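Local coordinates for conserved protein (Methanothermobacter thermautotrophicus, PDB 1I36), which is of unknown function but binds NADP and resembles the 3-hydroxyacid dehydrogenases in structure, at residues A[109-113]-A[153-159]; A[121-127]-A[142-148]; A[160-164]-A[226-230]. The protein carries 1 engineered substitution. All coordinates share one frame; numbering follows the deposited sequence.

In the fold
Contacts 1 and 3 are buried; contact 2 is only partly so. Contact 1 sets strand 106-112 against the start of helix 154-182, and contact 3 uses the next turn of that helix to receive helix 216-231. Contact 2 lies at the edge of the sheet, where strand 124-128, the neighbour of strand 106-112, pairs with the outermost strand of this chain, 144-147. Chemistry follows place. Contact 1 mixes a carboxylate at a helix start with small apolar packing, contact 2 joins a backbone ladder to charged side chains on the face of Ile126 and Glu146, and contact 3 is apolar. Arg162 ties contacts 1 and 3 by a bond to Met113 O. All three touch the second subunit.

Contact 1: A[109-113]-A[153-159]; sequences DAAIM and GDASAIK
Asp109 reaches across to the first turn of helix 154-182 and holds it with both carboxylate oxygens. Its CG stands anti to the backbone N (chi1 174°), which carries the carboxylate toward the helix start. OD2 receives the amide of Ser156 on its syn side, tilted out of the carboxylate plane, at 2.9 Å from N in a nearly straight bond (171°). The amide of Gly153, at the N-cap position, adds a weak bond to the same oxygen. OD1 takes the hydroxyl of Ser156 on its syn lone pair, OG to OD1 2.7 Å. The amides at this helix end would probably favour the charged carboxylate. The carbonyl oxygen of Asp109 also lies against the methyl of Ala155, O to CB 3.3 Å. Next along the strand, Ala110 O is near a water that donates to Ser156 OG. Ala111 turns its methyl to the helix, and CB meets Ala155 CB at 4.1 Å and Lys159 CD at 3.9 Å. Ile112, whose side chain touches the bound NADP, offers its backbone instead, with O 3.3 Å from Lys159 CE. At the strand end the bent chain of Met113 slides past Lys159 in the opposite direction, bringing SD to 3.8 Å from CB of the lysine. The helix segment runs nearly parallel to strand 109-112, at 24°. Strand 124-128, the neighbour of strand 106-112 in the sheet, bonds to the backbone of Asp109 and Ala111, and its Ser128 binds the amide of Ala155. Val95 of helix 92-101 packs on Asp109 and Ser156.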
loop_
_atom_site.group_PDB
_atom_site.type_symbol
_atom_site.label_atom_id
_atom_site.label_comp_id
_atom_site.label_asym_id
_atom_site.label_seq_id
_atom_site.Cartn_x
_atom_site.Cartn_y
_atom_site.Cartn_z
ATOM N N ASP A 109 -22.684 -10.709 13.554
ATOM C CA ASP A 109 -22.202 -10.352 12.198
ATOM C C ASP A 109 -20.930 -11.208 12.030
ATOM O O ASP A 109 -19.964 -10.972 12.740
ATOM C CB ASP A 109 -21.845 -8.861 12.213
ATOM C CG ASP A 109 -21.207 -8.379 10.931
ATOM O OD1 ASP A 109 -21.173 -9.136 9.931
ATOM O OD2 ASP A 109 -20.727 -7.228 10.934
ATOM N N ALA A 110 -20.959 -12.252 11.195
ATOM C CA ALA A 110 -19.739 -13.060 10.984
ATOM C C ALA A 110 -19.207 -12.648 9.609
ATOM O O ALA A 110 -19.991 -12.429 8.704
ATOM C CB ALA A 110 -20.086 -14.557 10.981
ATOM N N ALA A 111 -17.890 -12.569 9.440
ATOM C CA ALA A 111 -17.315 -12.198 8.139
ATOM C C ALA A 111 -16.169 -13.166 7.834
ATOM O O ALA A 111 -15.238 -13.322 8.641
ATOM C CB ALA A 111 -16.792 -10.744 8.168
ATOM N N ILE A 112 -16.255 -13.795 6.668
ATOM C CA ILE A 112 -15.270 -14.760 6.195
ATOM C C ILE A 112 -14.075 -13.947 5.688
ATOM O O ILE A 112 -14.227 -13.090 4.817
ATOM C CB ILE A 112 -15.866 -15.627 5.065
ATOM C CG1 ILE A 112 -16.930 -16.558 5.674
ATOM C CG2 ILE A 112 -14.763 -16.502 4.419
ATOM C CD1 ILE A 112 -17.722 -17.399 4.644
ATOM N N MET A 113 -12.913 -14.193 6.282
ATOM C CA MET A 113 -11.687 -13.456 5.965
ATOM C C MET A 113 -10.723 -14.194 5.043
ATOM O O MET A 113 -9.512 -14.132 5.230
ATOM C CB MET A 113 -10.968 -13.101 7.277
ATOM C CG MET A 113 -11.790 -12.211 8.202
ATOM S SD MET A 113 -12.212 -10.728 7.340
ATOM C CE MET A 113 -10.733 -9.804 7.457
ATOM N N GLY A 153 -22.225 -5.339 12.372
ATOM C CA GLY A 153 -21.740 -4.355 11.431
ATOM C C GLY A 153 -20.216 -4.185 11.539
ATOM O O GLY A 153 -19.565 -3.912 10.518
ATOM N N ASP A 154 -19.637 -4.386 12.733
ATOM C CA ASP A 154 -18.190 -4.217 12.901
ATOM C C ASP A 154 -17.366 -5.223 12.125
ATOM O O ASP A 154 -16.444 -4.822 11.411
ATOM C CB ASP A 154 -17.757 -4.207 14.373
ATOM C CG ASP A 154 -18.305 -3.015 15.133
ATOM O OD1 ASP A 154 -18.725 -2.020 14.507
ATOM O OD2 ASP A 154 -18.280 -3.058 16.372
ATOM N N ALA A 155 -17.729 -6.504 12.198
ATOM C CA ALA A 155 -16.998 -7.544 11.457
ATOM C C ALA A 155 -17.043 -7.308 9.936
ATOM O O ALA A 155 -16.016 -7.417 9.245
ATOM C CB ALA A 155 -17.564 -8.915 11.810
ATOM N N SER A 156 -18.236 -7.030 9.406
ATOM C CA SER A 156 -18.387 -6.734 7.987
ATOM C C SER A 156 -17.591 -5.464 7.617
ATOM O O SER A 156 -17.001 -5.398 6.534
ATOM C CB SER A 156 -19.874 -6.584 7.623
ATOM O OG SER A 156 -20.445 -7.905 7.663
ATOM N N ALA A 157 -17.595 -4.454 8.482
ATOM C CA ALA A 157 -16.831 -3.236 8.212
ATOM C C ALA A 157 -15.346 -3.548 8.147
ATOM O O ALA A 157 -14.657 -2.963 7.347
ATOM C CB ALA A 157 -17.066 -2.152 9.303
ATOM N N ILE A 158 -14.839 -4.289 9.129
ATOM C CA ILE A 158 -13.435 -4.672 9.140
ATOM C C ILE A 158 -13.043 -5.430 7.858
ATOM O O ILE A 158 -11.965 -5.200 7.264
ATOM C CB ILE A 158 -13.113 -5.565 10.362
ATOM C CG1 ILE A 158 -13.163 -4.739 11.642
ATOM C CG2 ILE A 158 -11.680 -6.179 10.216
ATOM C CD1 ILE A 158 -13.522 -5.586 12.912
ATOM N N LYS A 159 -13.899 -6.353 7.431
ATOM C CA LYS A 159 -13.612 -7.133 6.229
ATOM C C LYS A 159 -13.527 -6.240 4.975
ATOM O O LYS A 159 -12.590 -6.355 4.161
ATOM C CB LYS A 159 -14.691 -8.191 6.013
ATOM C CG LYS A 159 -14.493 -8.996 4.718
ATOM C CD LYS A 159 -15.591 -9.988 4.500
ATOM C CE LYS A 159 -15.512 -10.552 3.092
ATOM N NZ LYS A 159 -15.758 -9.436 2.127
HETATM O O HOH W 1 -20.280 -10.798 6.212
#

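Contact 2: A[121-127]-A[142-148]; sequences ADIRIIA and GLNIEVR
The beta-alpha-beta unit of strand 124-128, helix 132-136 and strand 144-147 is closed here, where the two parallel strands pair through Ile125 and Ile145. From Ile125 on, the backbone bonds run in sequence. Ile125 N bonds to Asn144 O at 3.0 Å, and Ile125 O accepts from Glu146 N at 2.9 Å. Ala127 continues the ladder, its N bonding to Glu146 O and its O accepting from Arg148 N. Ile125, Ala127, Ile145 and Val147 share one face; Ala127 CB touches Ile145 CG2 at 4.0 Å, and Phe135 of helix 132-136 covers both. On the face of Ile126 and Glu146 the polar groups gather. Arg124 folds back through two bent torsions (chi2 and chi3 both 52°) and grips Asn144 OD1 side-on. NH2 approaches on a lone pair at 2.7 Å from OD1, whereas NE, at 2.9 Å from OD1, comes from above the carbonyl plane. The guanidinium and amide planes stand 83° apart. Glu146 CB lies over a face of the guanidinium. Its OE2 is 3.5 Å from Arg124 NH1, well out of the guanidinium plane, a bridge of charge alone. With an alanine here, Asn144 OD1 would probably lose both of its Arg124 donors and Glu146 one of its positive partners. Arg148 also grips Glu146 OE1 with NE and NH2, and its NH1 forms salt bridges to Glu191 and Asp188 of the second subunit. The amide of Asn144 is fixed at its other end too: ND2 donates to Asp122 O at 3.0 Å, nearly straight (171°). Nearby, one water accepts from Asn144 N and donates to Ala121 O and Ile123 O.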
loop_
_atom_site.group_PDB
_atom_site.type_symbol
_atom_site.label_atom_id
_atom_site.label_comp_id
_atom_site.label_asym_id
_atom_site.label_seq_id
_atom_site.Cartn_x
_atom_site.Cartn_y
_atom_site.Cartn_z
ATOM N N ALA A 121 -13.089 -25.365 5.866
ATOM C CA ALA A 121 -13.619 -24.986 7.169
ATOM C C ALA A 121 -12.590 -24.351 8.103
ATOM O O ALA A 121 -12.955 -23.848 9.167
ATOM C CB ALA A 121 -14.306 -26.172 7.833
ATOM N N ASP A 122 -11.315 -24.368 7.704
ATOM C CA ASP A 122 -10.228 -23.760 8.490
ATOM C C ASP A 122 -10.166 -22.241 8.316
ATOM O O ASP A 122 -9.347 -21.554 8.935
ATOM C CB ASP A 122 -8.871 -24.320 8.058
ATOM C CG ASP A 122 -8.609 -25.694 8.609
ATOM O OD1 ASP A 122 -9.443 -26.203 9.391
ATOM O OD2 ASP A 122 -7.547 -26.253 8.279
ATOM N N ILE A 123 -11.031 -21.726 7.462
ATOM C CA ILE A 123 -11.053 -20.306 7.173
ATOM C C ILE A 123 -11.254 -19.466 8.421
ATOM O O ILE A 123 -11.999 -19.863 9.317
ATOM C CB ILE A 123 -12.141 -20.011 6.108
ATOM C CG1 ILE A 123 -11.934 -18.636 5.499
ATOM C CG2 ILE A 123 -13.550 -20.251 6.645
ATOM C CD1 ILE A 123 -10.611 -18.508 4.830
ATOM N N ARG A 124 -10.505 -18.368 8.530
ATOM C CA ARG A 124 -10.683 -17.476 9.657
ATOM C C ARG A 124 -11.997 -16.712 9.441
ATOM O O ARG A 124 -12.297 -16.222 8.326
ATOM C CB ARG A 124 -9.524 -16.489 9.777
ATOM C CG ARG A 124 -9.703 -15.353 10.825
ATOM C CD ARG A 124 -10.098 -15.817 12.242
ATOM N NE ARG A 124 -9.239 -16.858 12.824
ATOM C CZ ARG A 124 -8.074 -16.643 13.440
ATOM N NH1 ARG A 124 -7.593 -15.410 13.554
ATOM N NH2 ARG A 124 -7.421 -17.662 14.007
ATOM N N ILE A 125 -12.815 -16.685 10.493
ATOM C CA ILE A 125 -14.067 -15.958 10.443
ATOM C C ILE A 125 -14.029 -14.959 11.600
ATOM O O ILE A 125 -13.772 -15.345 12.739
ATOM C CB ILE A 125 -15.242 -16.925 10.676
ATOM C CG1 ILE A 125 -15.358 -17.899 9.514
ATOM C CG2 ILE A 125 -16.564 -16.153 10.897
ATOM C CD1 ILE A 125 -16.345 -19.032 9.838
ATOM N N ILE A 126 -14.269 -13.688 11.342
ATOM C CA ILE A 126 -14.306 -12.756 12.472
ATOM C C ILE A 126 -15.800 -12.506 12.757
ATOM O O ILE A 126 -16.627 -12.551 11.837
ATOM C CB ILE A 126 -13.508 -11.449 12.227
ATOM C CG1 ILE A 126 -14.050 -10.702 11.015
ATOM C CG2 ILE A 126 -11.984 -11.790 12.038
ATOM C CD1 ILE A 126 -13.450 -9.257 10.868
ATOM N N ALA A 127 -16.137 -12.256 14.018
ATOM C CA ALA A 127 -17.541 -12.074 14.411
ATOM C C ALA A 127 -17.686 -10.943 15.414
ATOM O O ALA A 127 -16.852 -10.767 16.318
ATOM C CB ALA A 127 -18.076 -13.413 15.014
ATOM N N GLY A 142 -14.383 -27.505 15.489
ATOM C CA GLY A 142 -13.632 -27.391 14.251
ATOM C C GLY A 142 -13.604 -26.089 13.489
ATOM O O GLY A 142 -12.985 -26.042 12.429
ATOM N N LEU A 143 -14.258 -25.043 13.989
ATOM C CA LEU A 143 -14.263 -23.788 13.262
ATOM C C LEU A 143 -13.113 -22.900 13.746
ATOM O O LEU A 143 -12.453 -23.219 14.748
ATOM C CB LEU A 143 -15.648 -23.094 13.356
ATOM C CG LEU A 143 -16.805 -23.931 12.772
ATOM C CD1 LEU A 143 -18.085 -23.069 12.632
ATOM C CD2 LEU A 143 -16.411 -24.470 11.404
ATOM N N ASN A 144 -12.900 -21.776 13.064
ATOM C CA ASN A 144 -11.791 -20.882 13.393
ATOM C C ASN A 144 -12.338 -19.462 13.500
ATOM O O ASN A 144 -12.038 -18.616 12.674
ATOM C CB ASN A 144 -10.769 -20.988 12.235
ATOM C CG ASN A 144 -9.523 -20.153 12.451
ATOM O OD1 ASN A 144 -9.259 -19.655 13.549
ATOM N ND2 ASN A 144 -8.720 -20.042 11.402
ATOM N N ILE A 145 -13.115 -19.205 14.551
ATOM C CA ILE A 145 -13.759 -17.902 14.753
ATOM C C ILE A 145 -12.955 -17.046 15.740
ATOM O O ILE A 145 -12.329 -17.559 16.664
ATOM C CB ILE A 145 -15.195 -18.116 15.334
ATOM C CG1 ILE A 145 -16.051 -18.926 14.348
ATOM C CG2 ILE A 145 -15.877 -16.736 15.593
ATOM C CD1 ILE A 145 -17.174 -19.809 15.028
ATOM N N GLU A 146 -12.976 -15.744 15.516
ATOM C CA GLU A 146 -12.303 -14.789 16.371
ATOM C C GLU A 146 -13.274 -13.606 16.511
ATOM O O GLU A 146 -13.892 -13.182 15.531
ATOM C CB GLU A 146 -11.001 -14.332 15.711
ATOM C CG GLU A 146 -10.324 -13.209 16.411
ATOM C CD GLU A 146 -9.039 -12.822 15.707
ATOM O OE1 GLU A 146 -9.125 -12.211 14.619
ATOM O OE2 GLU A 146 -7.957 -13.161 16.235
ATOM N N VAL A 147 -13.422 -13.101 17.728
ATOM C CA VAL A 147 -14.321 -11.972 17.996
ATOM C C VAL A 147 -13.601 -10.647 17.734
ATOM O O VAL A 147 -12.468 -10.480 18.132
ATOM C CB VAL A 147 -14.808 -11.964 19.484
ATOM C CG1 VAL A 147 -15.679 -10.672 19.787
ATOM C CG2 VAL A 147 -15.605 -13.221 19.771
ATOM N N ARG A 148 -14.248 -9.721 17.040
ATOM C CA ARG A 148 -13.661 -8.397 16.783
ATOM C C ARG A 148 -14.771 -7.372 16.970
ATOM O O ARG A 148 -15.946 -7.728 16.895
ATOM C CB ARG A 148 -13.149 -8.301 15.329
ATOM C CG ARG A 148 -11.954 -9.187 15.014
ATOM C CD ARG A 148 -10.694 -8.563 15.561
ATOM N NE ARG A 148 -9.503 -9.395 15.381
ATOM C CZ ARG A 148 -8.267 -8.950 15.580
ATOM N NH1 ARG A 148 -8.073 -7.690 15.959
ATOM N NH2 ARG A 148 -7.231 -9.769 15.441
HETATM O O HOH W 2 -13.896 -21.528 10.386
HETATM O O HOH W 3 -10.819 -24.479 11.744
HETATM O O HOH W 4 -8.163 -12.769 12.017
#

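Contact 3: A[160-164]-A[226-230]; sequences MLRSS and VQDML
This is apolar helix-to-helix packing, in which Met160 and Ser164 of the long helix 154-182 meet Val226, Met229 and Leu230 near the end of helix 216-231. The segment axes cross at -127° and approach to 10.1 Å. Met160 is the main wedge. Its CG lies anti to the backbone N (chi1 168°), and two further bends then fold the thioether against the other helix. CG presses on Met229 CB at 3.4 Å, tighter than usual van der Waals contact. The terminal CE reaches the backbone, 3.6 Å from Leu230 N, and SD rests 4.0 Å from Leu230 CG. Met229 passes Met160 in the opposite direction, its SD beside Met160 CG. One turn on, Ser164 and Val226 bring their CA atoms to 6.1 Å, the closest such pair. The Ser164 hydroxyl faces carbon, with OG 3.4 Å from Val226 CG1 and 3.7 Å from Leu230 CD1. Leu230 also sends its other methyl to Leu161, CD2 to CD2 3.6 Å. Ser163 stands near Val226 CG2, but its hydroxyl is bonded to Lys167. The contact joins the long helix to a helix of the C-terminal family region. Met229 leads on to Asn89, an NADP-binding residue, and to Ser91. Leu230 packs on Pro239 of helix 238-249 and on Ala179 of the second subunit, and Leu161 meets Val189 of that subunit.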
loop_
_atom_site.group_PDB
_atom_site.type_symbol
_atom_site.label_atom_id
_atom_site.label_comp_id
_atom_site.label_asym_id
_atom_site.label_seq_id
_atom_site.Cartn_x
_atom_site.Cartn_y
_atom_site.Cartn_z
ATOM N N MET A 160 -14.494 -5.345 4.847
ATOM C CA MET A 160 -14.584 -4.411 3.723
ATOM C C MET A 160 -13.399 -3.429 3.752
ATOM O O MET A 160 -12.863 -3.076 2.705
ATOM C CB MET A 160 -15.915 -3.644 3.827
ATOM C CG MET A 160 -16.083 -2.451 2.925
ATOM S SD MET A 160 -15.310 -0.825 3.430
ATOM C CE MET A 160 -16.545 -0.060 4.479
ATOM N N LEU A 161 -13.008 -2.980 4.942
ATOM C CA LEU A 161 -11.877 -2.052 5.051
ATOM C C LEU A 161 -10.564 -2.703 4.646
ATOM O O LEU A 161 -9.747 -2.081 3.947
ATOM C CB LEU A 161 -11.801 -1.459 6.452
ATOM C CG LEU A 161 -12.956 -0.473 6.670
ATOM C CD1 LEU A 161 -13.082 -0.098 8.135
ATOM C CD2 LEU A 161 -12.734 0.774 5.819
ATOM N N ARG A 162 -10.369 -3.959 5.039
ATOM C CA ARG A 162 -9.165 -4.695 4.666
ATOM C C ARG A 162 -9.146 -4.875 3.157
ATOM O O ARG A 162 -8.095 -4.748 2.510
ATOM C CB ARG A 162 -9.104 -6.074 5.334
ATOM C CG ARG A 162 -7.826 -6.848 4.939
ATOM C CD ARG A 162 -7.583 -8.141 5.700
ATOM N NE ARG A 162 -8.077 -9.303 4.963
ATOM C CZ ARG A 162 -7.827 -10.573 5.290
ATOM N NH1 ARG A 162 -7.067 -10.872 6.342
ATOM N NH2 ARG A 162 -8.425 -11.552 4.614
ATOM N N SER A 163 -10.310 -5.194 2.604
ATOM C CA SER A 163 -10.477 -5.407 1.174
ATOM C C SER A 163 -10.189 -4.124 0.403
ATOM O O SER A 163 -9.481 -4.126 -0.618
ATOM C CB SER A 163 -11.909 -5.901 0.892
ATOM O OG SER A 163 -12.128 -6.027 -0.505
ATOM N N SER A 164 -10.698 -3.021 0.922
ATOM C CA SER A 164 -10.505 -1.715 0.317
ATOM C C SER A 164 -9.013 -1.368 0.234
ATOM O O SER A 164 -8.521 -0.898 -0.799
ATOM C CB SER A 164 -11.212 -0.660 1.153
ATOM O OG SER A 164 -11.096 0.600 0.530
ATOM N N VAL A 226 -17.187 -1.974 -2.431
ATOM C CA VAL A 226 -16.349 -1.314 -1.432
ATOM C C VAL A 226 -16.660 0.177 -1.411
ATOM O O VAL A 226 -16.759 0.781 -0.352
ATOM C CB VAL A 226 -14.816 -1.515 -1.717
ATOM C CG1 VAL A 226 -13.981 -0.460 -0.983
ATOM C CG2 VAL A 226 -14.384 -2.903 -1.301
ATOM N N GLN A 227 -16.777 0.773 -2.590
ATOM C CA GLN A 227 -17.070 2.183 -2.675
ATOM C C GLN A 227 -18.401 2.465 -1.955
ATOM O O GLN A 227 -18.486 3.384 -1.149
ATOM C CB GLN A 227 -17.145 2.586 -4.156
ATOM C CG GLN A 227 -17.879 3.903 -4.474
ATOM C CD GLN A 227 -17.225 5.135 -3.885
ATOM O OE1 GLN A 227 -16.027 5.340 -4.030
ATOM N NE2 GLN A 227 -18.027 5.986 -3.239
ATOM N N ASP A 228 -19.429 1.669 -2.254
ATOM C CA ASP A 228 -20.732 1.871 -1.597
ATOM C C ASP A 228 -20.627 1.678 -0.078
ATOM O O ASP A 228 -21.120 2.511 0.689
ATOM C CB ASP A 228 -21.798 0.958 -2.219
ATOM C CG ASP A 228 -22.217 1.438 -3.605
ATOM O OD1 ASP A 228 -21.927 2.605 -3.937
ATOM O OD2 ASP A 228 -22.808 0.655 -4.380
ATOM N N MET A 229 -19.879 0.660 0.359
ATOM C CA MET A 229 -19.716 0.409 1.785
ATOM C C MET A 229 -18.990 1.556 2.478
ATOM O O MET A 229 -19.440 2.038 3.520
ATOM C CB MET A 229 -19.053 -0.951 2.034
ATOM C CG MET A 229 -19.935 -2.160 1.560
ATOM S SD MET A 229 -19.287 -3.839 1.920
ATOM C CE MET A 229 -20.386 -4.935 0.850
ATOM N N LEU A 230 -17.893 2.040 1.887
ATOM C CA LEU A 230 -17.173 3.160 2.455
ATOM C C LEU A 230 -18.067 4.399 2.533
ATOM O O LEU A 230 -17.937 5.197 3.459
ATOM C CB LEU A 230 -15.940 3.500 1.609
ATOM C CG LEU A 230 -14.641 2.775 1.901
ATOM C CD1 LEU A 230 -13.576 3.330 0.931
ATOM C CD2 LEU A 230 -14.237 3.037 3.388
#